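Local coordinates for protein cytochrome c (Pseudomonas aeruginosa, PDB 6RTE) that acts as the dihydro-heme d1 dehydrogenase NirN of heme d1 biosynthesis, with a heme c and an eight-bladed beta-propeller, at residues 175-180 against 213-218; 192-197 against 202-207. All coordinates share one frame; numbering follows the deposited sequence.

Overall arrangement
Both interactions belong to one blade of the beta-propeller, and their centres are about 7 Å apart. Along the chain the order is 175-180, 192-197, 202-207, 213-218, so the hairpin of interaction 2 lies between the two segments of interaction 1. Strands 192-197, 201-206 and 211-217 are successive neighbours in one antiparallel sheet. Residues 175-180 form the link that leads into this blade from strand 169-175 of the preceding one. Interaction 1 reaches across the middle strand, and Glu215 also bonds to Thr203 of interaction 2. The link thus has ties to its blade through Arg177 and to the heme c through Tyr178.

Interaction 1. Residues 175-180 against 213-218; sequences PSRYAL and VAEVRA. With HEC (heme c), chain C.
Arg177 and Glu215 form a salt bridge, the one direct contact between 175-180 and 213-218. The guanidinium meets the carboxylate side-on, with two nitrogens on two oxygens. NE of Arg177 gives the straighter bond, 2.9 Å to OE2 of Glu215, with an N-H...O angle of 177°. NH2 of Arg177 reaches OE1 of Glu215, also at 2.9 Å, along a more bent path. The carboxyl carbon lies in the guanidinium plane, but the two flat groups are turned 52° apart. Both oxygens are therefore met from above the carboxylate plane. The side chains come from opposite directions. OE2 of Glu215 has a second partner, the hydroxyl of Thr203 on the strand between. Two bonds on this one oxygen should limit rotation of the carboxylate. Arg177 also makes a cation-pi contact with Trp201.

Within the link, OG of Ser176 donates to O of Arg177 at 2.9 Å.

The heme contact belongs to Tyr178. Its CG lies anti to the backbone N (chi1 178°), which carries the ring toward the heme propionates. OH of Tyr178 gives a weak hydrogen bond of 3.0 Å to O1A of the heme c. The other propionate comes up at the ring edge, with its O2D 3.6 Å from CE1 of Tyr178. Arg84 and Arg198 also bond to the heme, so the propionates lie among cationic groups that would probably offset part of their charge.

Just before Glu215 the strand is irregular: Val213 and Ala214 both face Leu204 of strand 201-206, a classic beta bulge. The whole is a link between propeller blades, salt-bridged to strand 211-217 of the blade it enters and contributing Tyr178 to the heme c pocket.

Interaction 2. Residues 192-197 against 202-207; sequences LVYFAS and VTLYDL
A beta hairpin brings strand 192-197 against strand 201-206, with Val193 opposite Tyr205 and Phe195 opposite Thr203. These two are the hydrogen-bonded pairs, and each is closed by two backbone bonds. N of Val193 donates to O of Tyr205 at 3.0 Å, and N of Tyr205 returns to O of Val193 at 2.9 Å. The Phe195 and Thr203 backbones exchange the same pair of bonds. Leu192 with Asp206, Tyr194 with Leu204 and Ala196 with Val202 are non-hydrogen-bonded pairs. The strand directions make an angle of 161°.

On the face that carries Tyr194 and Leu204, the main contact is CH-pi. CD1 of Leu204 sits over one face of the Tyr194 ring, 3.7 Å from its centroid and displaced toward the rim. It comes closest to CE2 of Tyr194, at 3.4 Å. The Leu204 chi1 of 172° sets CG anti to the backbone N, and the side chain then runs alongside the ring. The same CD1 also touches CB of Leu192, at 3.7 Å, so one methyl touches two residues of the facing strand. The Tyr194 hydroxyl is bonded to O of Ala249. Leu225 and Val227 of strand 221-227 touch the Tyr194 side chain, which places the face against the next blade of the propeller.

The other face carries Val193, Phe195, Thr203 and Tyr205. CG1 of Val193 lies 3.6 Å from CB of Tyr205, and the two side chains run side by side. CB of Tyr205 also meets the edge of the Phe195 ring, 4.0 Å from CE2 of Phe195. The Tyr205 ring itself leads away from strand 192-197 and stacks on Phe174 of strand 169-175.

Interaction 1. Residues 175-180 against 213-218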
ATOM      1  N   PRO A 175      -7.088 -16.773   3.510  1.00 40.08           N
ATOM      2  CA  PRO A 175      -6.095 -16.544   2.452  1.00 41.50           C
ATOM      3  C   PRO A 175      -6.534 -15.400   1.560  1.00 37.78           C
ATOM      4  O   PRO A 175      -7.718 -15.259   1.239  1.00 37.95           O
ATOM      5  CB  PRO A 175      -6.064 -17.875   1.695  1.00 43.52           C
ATOM      6  CG  PRO A 175      -7.454 -18.415   1.874  1.00 43.56           C
ATOM      7  CD  PRO A 175      -7.873 -18.001   3.270  1.00 43.07           C
ATOM      8  N   SER A 176      -5.575 -14.560   1.191  1.00 34.76           N
ATOM      9  CA  SER A 176      -5.863 -13.400   0.368  1.00 32.83           C
ATOM     10  C   SER A 176      -5.434 -13.659  -1.073  1.00 30.98           C
ATOM     11  O   SER A 176      -4.867 -14.702  -1.407  1.00 30.95           O
ATOM     12  CB  SER A 176      -5.156 -12.161   0.919  1.00 32.73           C
ATOM     13  OG  SER A 176      -3.746 -12.261   0.761  1.00 32.61           O
ATOM     14  N   ARG A 177      -5.722 -12.693  -1.938  1.00 28.99           N
ATOM     15  CA  ARG A 177      -5.091 -12.670  -3.244  1.00 28.37           C
ATOM     16  C   ARG A 177      -3.591 -12.486  -3.071  1.00 30.26           C
ATOM     17  O   ARG A 177      -3.105 -12.003  -2.041  1.00 31.91           O
ATOM     18  CB  ARG A 177      -5.673 -11.560  -4.113  1.00 26.49           C
ATOM     19  CG  ARG A 177      -7.153 -11.728  -4.444  1.00 26.98           C
ATOM     20  CD  ARG A 177      -7.382 -12.757  -5.541  1.00 29.53           C
ATOM     21  NE  ARG A 177      -8.806 -13.028  -5.744  1.00 30.39           N
ATOM     22  CZ  ARG A 177      -9.303 -13.721  -6.768  1.00 30.49           C
ATOM     23  NH1 ARG A 177      -8.489 -14.188  -7.708  1.00 30.26           N
ATOM     24  NH2 ARG A 177     -10.612 -13.925  -6.870  1.00 30.07           N
ATOM     25  N   TYR A 178      -2.848 -12.892  -4.099  1.00 31.52           N
ATOM     26  CA  TYR A 178      -1.395 -12.900  -4.020  1.00 31.66           C
ATOM     27  C   TYR A 178      -0.839 -11.481  -3.987  1.00 29.36           C
ATOM     28  O   TYR A 178      -1.242 -10.624  -4.767  1.00 27.72           O
ATOM     29  CB  TYR A 178      -0.838 -13.682  -5.217  1.00 33.10           C
ATOM     30  CG  TYR A 178       0.660 -13.739  -5.304  1.00 32.49           C
ATOM     31  CD1 TYR A 178       1.388 -14.639  -4.541  1.00 34.60           C
ATOM     32  CD2 TYR A 178       1.353 -12.904  -6.178  1.00 30.07           C
ATOM     33  CE1 TYR A 178       2.765 -14.701  -4.634  1.00 35.81           C
ATOM     34  CE2 TYR A 178       2.728 -12.961  -6.278  1.00 31.28           C
ATOM     35  CZ  TYR A 178       3.428 -13.859  -5.506  1.00 34.71           C
ATOM     36  OH  TYR A 178       4.799 -13.914  -5.607  1.00 36.97           O
ATOM     37  N   ALA A 179       0.095 -11.242  -3.064  1.00 29.14           N
ATOM     38  CA  ALA A 179       0.877 -10.006  -2.996  1.00 29.64           C
ATOM     39  C   ALA A 179      -0.029  -8.771  -2.901  1.00 27.98           C
ATOM     40  O   ALA A 179      -0.120  -7.943  -3.808  1.00 28.29           O
ATOM     41  CB  ALA A 179       1.822  -9.903  -4.206  1.00 29.85           C
ATOM     42  N   LEU A 180      -0.675  -8.651  -1.748  1.00 28.06           N
ATOM     43  CA  LEU A 180      -1.489  -7.472  -1.488  1.00 29.66           C
ATOM     44  C   LEU A 180      -0.624  -6.213  -1.537  1.00 32.67           C
ATOM     45  O   LEU A 180       0.525  -6.212  -1.091  1.00 33.51           O
ATOM     46  CB  LEU A 180      -2.167  -7.583  -0.125  1.00 30.42           C
ATOM     47  CG  LEU A 180      -3.185  -8.713   0.044  1.00 29.35           C
ATOM     48  CD1 LEU A 180      -3.839  -8.621   1.426  1.00 30.84           C
ATOM     49  CD2 LEU A 180      -4.229  -8.653  -1.046  1.00 26.05           C
ATOM     50  N   VAL A 213     -17.198 -10.516   0.539  1.00 23.88           N
ATOM     51  CA  VAL A 213     -18.442 -10.069  -0.091  1.00 25.16           C
ATOM     52  C   VAL A 213     -18.347 -10.173  -1.610  1.00 24.40           C
ATOM     53  O   VAL A 213     -19.242 -10.713  -2.272  1.00 24.20           O
ATOM     54  CB  VAL A 213     -18.745  -8.617   0.339  1.00 24.12           C
ATOM     55  CG1 VAL A 213     -19.881  -8.020  -0.503  1.00 24.16           C
ATOM     56  CG2 VAL A 213     -19.069  -8.559   1.832  1.00 25.23           C
ATOM     57  N   ALA A 214     -17.273  -9.633  -2.173  1.00 24.63           N
ATOM     58  CA  ALA A 214     -17.111  -9.598  -3.615  1.00 23.83           C
ATOM     59  C   ALA A 214     -15.633  -9.471  -3.949  1.00 23.11           C
ATOM     60  O   ALA A 214     -14.820  -9.050  -3.117  1.00 22.76           O
ATOM     61  CB  ALA A 214     -17.899  -8.434  -4.231  1.00 22.90           C
ATOM     62  N   GLU A 215     -15.304  -9.830  -5.189  1.00 23.57           N
ATOM     63  CA  GLU A 215     -13.986  -9.590  -5.743  1.00 24.19           C
ATOM     64  C   GLU A 215     -14.136  -9.262  -7.223  1.00 23.28           C
ATOM     65  O   GLU A 215     -15.060  -9.730  -7.895  1.00 22.61           O
ATOM     66  CB  GLU A 215     -13.048 -10.795  -5.599  1.00 27.50           C
ATOM     67  CG  GLU A 215     -12.843 -11.274  -4.162  1.00 29.73           C
ATOM     68  CD  GLU A 215     -11.736 -12.316  -4.077  1.00 30.79           C
ATOM     69  OE1 GLU A 215     -12.022 -13.506  -4.347  1.00 31.41           O
ATOM     70  OE2 GLU A 215     -10.577 -11.932  -3.777  1.00 30.45           O
ATOM     71  N   VAL A 216     -13.207  -8.460  -7.728  1.00 22.67           N
ATOM     72  CA  VAL A 216     -13.188  -8.090  -9.133  1.00 21.90           C
ATOM     73  C   VAL A 216     -11.728  -7.869  -9.499  1.00 22.12           C
ATOM     74  O   VAL A 216     -10.901  -7.526  -8.650  1.00 21.08           O
ATOM     75  CB  VAL A 216     -14.083  -6.856  -9.412  1.00 20.87           C
ATOM     76  CG1 VAL A 216     -13.450  -5.549  -8.935  1.00 20.62           C
ATOM     77  CG2 VAL A 216     -14.462  -6.768 -10.893  1.00 19.88           C
ATOM     78  N   ARG A 217     -11.400  -8.138 -10.755  1.00 21.98           N
ATOM     79  CA  ARG A 217     -10.067  -7.849 -11.269  1.00 20.50           C
ATOM     80  C   ARG A 217     -10.146  -6.538 -12.035  1.00 20.36           C
ATOM     81  O   ARG A 217     -10.689  -6.489 -13.146  1.00 20.66           O
ATOM     82  CB  ARG A 217      -9.523  -8.960 -12.153  1.00 19.36           C
ATOM     83  CG  ARG A 217      -8.035  -8.716 -12.466  1.00 19.48           C
ATOM     84  CD  ARG A 217      -7.395  -9.822 -13.320  1.00 21.74           C
ATOM     85  NE  ARG A 217      -5.951  -9.666 -13.264  1.00 24.16           N
ATOM     86  CZ  ARG A 217      -5.079 -10.417 -13.922  1.00 26.66           C
ATOM     87  NH1 ARG A 217      -5.497 -11.384 -14.715  1.00 25.87           N
ATOM     88  NH2 ARG A 217      -3.783 -10.181 -13.774  1.00 29.27           N
ATOM     89  N   ALA A 218      -9.588  -5.493 -11.452  1.00 19.84           N
ATOM     90  CA  ALA A 218      -9.673  -4.155 -12.020  1.00 20.23           C
ATOM     91  C   ALA A 218      -8.573  -3.850 -13.028  1.00 20.69           C
ATOM     92  O   ALA A 218      -8.742  -2.938 -13.846  1.00 20.53           O
ATOM     93  CB  ALA A 218      -9.626  -3.127 -10.885  1.00 20.21           C
TER
HETATM   94 FE   HEC C 501       5.229 -20.641 -11.181  1.00 29.87          FE
HETATM   95  CHA HEC C 501       5.529 -18.398  -8.686  1.00 33.69           C
HETATM   96  CHB HEC C 501       7.690 -19.031 -12.977  1.00 31.08           C
HETATM   97  CHC HEC C 501       5.170 -23.161 -13.594  1.00 36.51           C
HETATM   98  CHD HEC C 501       2.468 -21.976  -9.774  1.00 40.73           C
HETATM   99  NA  HEC C 501       6.391 -19.044 -10.902  1.00 31.19           N
HETATM  100  C1A HEC C 501       6.346 -18.250  -9.782  1.00 31.43           C
HETATM  101  C2A HEC C 501       7.297 -17.207  -9.912  1.00 28.69           C
HETATM  102  C3A HEC C 501       7.907 -17.385 -11.110  1.00 27.20           C
HETATM  103  C4A HEC C 501       7.341 -18.524 -11.735  1.00 29.28           C
HETATM  104  CMA HEC C 501       8.984 -16.510 -11.676  1.00 25.90           C
HETATM  105  CAA HEC C 501       7.575 -16.109  -8.909  1.00 28.12           C
HETATM  106  CBA HEC C 501       6.604 -14.947  -9.182  1.00 28.73           C
HETATM  107  CGA HEC C 501       6.660 -13.792  -8.213  1.00 30.35           C
HETATM  108  O1A HEC C 501       5.799 -12.880  -8.294  1.00 31.35           O
HETATM  109  O2A HEC C 501       7.529 -13.729  -7.336  1.00 30.95           O
HETATM  110  NB  HEC C 501       6.254 -21.017 -12.973  1.00 34.43           N
HETATM  111  C1B HEC C 501       7.191 -20.236 -13.501  1.00 33.65           C
HETATM  112  C2B HEC C 501       7.650 -20.806 -14.725  1.00 33.99           C
HETATM  113  C3B HEC C 501       6.967 -21.974 -14.922  1.00 36.46           C
HETATM  114  C4B HEC C 501       6.058 -22.088 -13.761  1.00 35.57           C
HETATM  115  CMB HEC C 501       8.703 -20.216 -15.616  1.00 32.47           C
HETATM  116  CAB HEC C 501       7.041 -23.014 -15.990  1.00 39.39           C
HETATM  117  CBB HEC C 501       8.501 -23.254 -16.368  1.00 42.50           C
HETATM  118  NC  HEC C 501       4.041 -22.299 -11.625  1.00 38.07           N
HETATM  119  C1C HEC C 501       4.162 -23.191 -12.635  1.00 38.35           C
HETATM  120  C2C HEC C 501       3.119 -24.136 -12.531  1.00 39.72           C
HETATM  121  C3C HEC C 501       2.348 -23.806 -11.424  1.00 38.80           C
HETATM  122  C4C HEC C 501       2.939 -22.629 -10.876  1.00 40.34           C
HETATM  123  CMC HEC C 501       2.937 -25.278 -13.485  1.00 41.88           C
HETATM  124  CAC HEC C 501       1.121 -24.401 -10.854  1.00 32.54           C
HETATM  125  CBC HEC C 501       1.156 -25.786 -10.221  1.00 39.72           C
HETATM  126  ND  HEC C 501       4.236 -20.278  -9.606  1.00 37.67           N
HETATM  127  C1D HEC C 501       3.140 -20.912  -9.181  1.00 40.28           C
HETATM  128  C2D HEC C 501       2.667 -20.332  -7.916  1.00 41.82           C
HETATM  129  C3D HEC C 501       3.511 -19.345  -7.603  1.00 40.26           C
HETATM  130  C4D HEC C 501       4.493 -19.315  -8.692  1.00 38.01           C
HETATM  131  CMD HEC C 501       1.466 -20.772  -7.122  1.00 44.44           C
HETATM  132  CAD HEC C 501       3.436 -18.439  -6.398  1.00 41.25           C
HETATM  133  CBD HEC C 501       4.169 -19.048  -5.200  1.00 42.59           C
HETATM  134  CGD HEC C 501       4.127 -18.165  -3.974  1.00 43.52           C
HETATM  135  O1D HEC C 501       3.147 -18.221  -3.216  1.00 44.38           O
HETATM  136  O2D HEC C 501       5.051 -17.387  -3.697  1.00 43.64           O

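Interaction 2. Residues 192-197 against 202-207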
ATOM      1  N   LEU A 192     -16.456  -2.370   6.516  1.00 22.48           N
ATOM      2  CA  LEU A 192     -15.946  -3.018   5.315  1.00 22.31           C
ATOM      3  C   LEU A 192     -14.478  -2.664   5.084  1.00 24.72           C
ATOM      4  O   LEU A 192     -14.032  -1.550   5.382  1.00 25.88           O
ATOM      5  CB  LEU A 192     -16.774  -2.618   4.092  1.00 22.62           C
ATOM      6  CG  LEU A 192     -18.290  -2.834   4.186  1.00 23.80           C
ATOM      7  CD1 LEU A 192     -18.973  -2.202   2.985  1.00 24.45           C
ATOM      8  CD2 LEU A 192     -18.653  -4.318   4.299  1.00 25.00           C
ATOM      9  N   VAL A 193     -13.730  -3.614   4.531  1.00 25.04           N
ATOM     10  CA  VAL A 193     -12.310  -3.413   4.238  1.00 26.66           C
ATOM     11  C   VAL A 193     -12.045  -3.847   2.801  1.00 25.17           C
ATOM     12  O   VAL A 193     -12.596  -4.850   2.321  1.00 25.17           O
ATOM     13  CB  VAL A 193     -11.402  -4.135   5.256  1.00 30.97           C
ATOM     14  CG1 VAL A 193     -11.726  -5.588   5.365  1.00 33.92           C
ATOM     15  CG2 VAL A 193      -9.923  -3.937   4.913  1.00 31.10           C
ATOM     16  N   TYR A 194     -11.233  -3.055   2.110  1.00 23.30           N
ATOM     17  CA  TYR A 194     -10.968  -3.191   0.681  1.00 21.83           C
ATOM     18  C   TYR A 194      -9.481  -3.440   0.484  1.00 21.68           C
ATOM     19  O   TYR A 194      -8.654  -2.666   0.971  1.00 22.87           O
ATOM     20  CB  TYR A 194     -11.408  -1.925  -0.078  1.00 20.88           C
ATOM     21  CG  TYR A 194     -12.869  -1.579   0.089  1.00 20.91           C
ATOM     22  CD1 TYR A 194     -13.338  -0.964   1.255  1.00 21.70           C
ATOM     23  CD2 TYR A 194     -13.787  -1.875  -0.904  1.00 20.55           C
ATOM     24  CE1 TYR A 194     -14.688  -0.661   1.416  1.00 21.61           C
ATOM     25  CE2 TYR A 194     -15.144  -1.574  -0.751  1.00 20.31           C
ATOM     26  CZ  TYR A 194     -15.587  -0.973   0.406  1.00 20.55           C
ATOM     27  OH  TYR A 194     -16.938  -0.681   0.546  1.00 21.11           O
ATOM     28  N   PHE A 195      -9.153  -4.529  -0.207  1.00 22.23           N
ATOM     29  CA  PHE A 195      -7.786  -4.921  -0.486  1.00 24.03           C
ATOM     30  C   PHE A 195      -7.510  -4.802  -1.984  1.00 25.30           C
ATOM     31  O   PHE A 195      -8.376  -5.104  -2.809  1.00 24.95           O
ATOM     32  CB  PHE A 195      -7.525  -6.374  -0.058  1.00 25.72           C
ATOM     33  CG  PHE A 195      -7.776  -6.649   1.400  1.00 25.25           C
ATOM     34  CD1 PHE A 195      -6.770  -6.454   2.340  1.00 25.93           C
ATOM     35  CD2 PHE A 195      -9.005  -7.142   1.823  1.00 25.41           C
ATOM     36  CE1 PHE A 195      -6.993  -6.736   3.698  1.00 26.72           C
ATOM     37  CE2 PHE A 195      -9.236  -7.431   3.174  1.00 26.35           C
ATOM     38  CZ  PHE A 195      -8.230  -7.225   4.110  1.00 27.00           C
ATOM     39  N   ALA A 196      -6.296  -4.397  -2.331  1.00 25.13           N
ATOM     40  CA  ALA A 196      -5.832  -4.434  -3.714  1.00 23.89           C
ATOM     41  C   ALA A 196      -4.625  -5.353  -3.790  1.00 24.27           C
ATOM     42  O   ALA A 196      -3.777  -5.359  -2.886  1.00 23.54           O
ATOM     43  CB  ALA A 196      -5.479  -3.035  -4.225  1.00 23.80           C
ATOM     44  N   SER A 197      -4.547  -6.142  -4.855  1.00 24.55           N
ATOM     45  CA  SER A 197      -3.413  -7.035  -5.041  1.00 23.88           C
ATOM     46  C   SER A 197      -2.566  -6.556  -6.212  1.00 21.89           C
ATOM     47  O   SER A 197      -3.016  -5.807  -7.087  1.00 20.70           O
ATOM     48  CB  SER A 197      -3.865  -8.492  -5.265  1.00 24.59           C
ATOM     49  OG  SER A 197      -4.193  -8.747  -6.619  1.00 24.60           O
ATOM     50  N   VAL A 202      -9.246  -6.845  -6.617  1.00 22.64           N
ATOM     51  CA  VAL A 202      -9.792  -6.066  -5.508  1.00 23.15           C
ATOM     52  C   VAL A 202     -10.741  -6.970  -4.734  1.00 22.66           C
ATOM     53  O   VAL A 202     -11.594  -7.639  -5.339  1.00 22.89           O
ATOM     54  CB  VAL A 202     -10.521  -4.805  -6.000  1.00 20.90           C
ATOM     55  CG1 VAL A 202     -11.071  -4.017  -4.817  1.00 18.83           C
ATOM     56  CG2 VAL A 202      -9.596  -3.938  -6.846  1.00 21.72           C
ATOM     57  N   THR A 203     -10.605  -6.977  -3.405  1.00 22.32           N
ATOM     58  CA  THR A 203     -11.396  -7.828  -2.523  1.00 23.15           C
ATOM     59  C   THR A 203     -12.143  -6.955  -1.520  1.00 23.26           C
ATOM     60  O   THR A 203     -11.549  -6.076  -0.889  1.00 24.13           O
ATOM     61  CB  THR A 203     -10.504  -8.841  -1.777  1.00 26.53           C
ATOM     62  OG1 THR A 203      -9.744  -9.613  -2.720  1.00 28.06           O
ATOM     63  CG2 THR A 203     -11.336  -9.799  -0.903  1.00 28.29           C
ATOM     64  N   LEU A 204     -13.446  -7.195  -1.383  1.00 22.65           N
ATOM     65  CA  LEU A 204     -14.283  -6.550  -0.375  1.00 22.03           C
ATOM     66  C   LEU A 204     -14.601  -7.565   0.711  1.00 22.00           C
ATOM     67  O   LEU A 204     -15.139  -8.638   0.425  1.00 22.64           O
ATOM     68  CB  LEU A 204     -15.565  -6.009  -1.005  1.00 22.84           C
ATOM     69  CG  LEU A 204     -16.643  -5.462  -0.058  1.00 23.73           C
ATOM     70  CD1 LEU A 204     -16.085  -4.404   0.884  1.00 23.22           C
ATOM     71  CD2 LEU A 204     -17.806  -4.916  -0.887  1.00 24.32           C
ATOM     72  N   TYR A 205     -14.286  -7.219   1.963  1.00 21.93           N
ATOM     73  CA  TYR A 205     -14.446  -8.109   3.103  1.00 23.46           C
ATOM     74  C   TYR A 205     -15.320  -7.435   4.146  1.00 24.34           C
ATOM     75  O   TYR A 205     -15.082  -6.278   4.502  1.00 22.90           O
ATOM     76  CB  TYR A 205     -13.081  -8.463   3.701  1.00 23.79           C
ATOM     77  CG  TYR A 205     -13.108  -9.532   4.765  1.00 25.33           C
ATOM     78  CD1 TYR A 205     -13.089 -10.873   4.420  1.00 26.60           C
ATOM     79  CD2 TYR A 205     -13.122  -9.198   6.111  1.00 25.00           C
ATOM     80  CE1 TYR A 205     -13.093 -11.863   5.390  1.00 27.43           C
ATOM     81  CE2 TYR A 205     -13.132 -10.187   7.092  1.00 25.32           C
ATOM     82  CZ  TYR A 205     -13.115 -11.510   6.717  1.00 26.74           C
ATOM     83  OH  TYR A 205     -13.117 -12.487   7.661  1.00 27.66           O
ATOM     84  N   ASP A 206     -16.318  -8.162   4.638  1.00 26.57           N
ATOM     85  CA  ASP A 206     -17.255  -7.671   5.640  1.00 26.47           C
ATOM     86  C   ASP A 206     -16.761  -8.103   7.015  1.00 26.86           C
ATOM     87  O   ASP A 206     -16.848  -9.281   7.370  1.00 27.18           O
ATOM     88  CB  ASP A 206     -18.654  -8.213   5.365  1.00 28.05           C
ATOM     89  CG  ASP A 206     -19.671  -7.780   6.418  1.00 28.28           C
ATOM     90  OD1 ASP A 206     -19.327  -6.989   7.323  1.00 27.62           O
ATOM     91  OD2 ASP A 206     -20.820  -8.253   6.329  1.00 28.62           O
ATOM     92  N   LEU A 207     -16.234  -7.150   7.790  1.00 26.31           N
ATOM     93  CA  LEU A 207     -15.681  -7.497   9.098  1.00 27.47           C
ATOM     94  C   LEU A 207     -16.755  -7.995  10.049  1.00 26.69           C
ATOM     95  O   LEU A 207     -16.475  -8.858  10.896  1.00 28.59           O
ATOM     96  CB  LEU A 207     -14.956  -6.296   9.705  1.00 28.58           C
ATOM     97  CG  LEU A 207     -13.630  -5.903   9.044  1.00 27.69           C
ATOM     98  CD1 LEU A 207     -13.201  -4.506   9.488  1.00 27.44           C
ATOM     99  CD2 LEU A 207     -12.549  -6.931   9.362  1.00 28.44           C
TER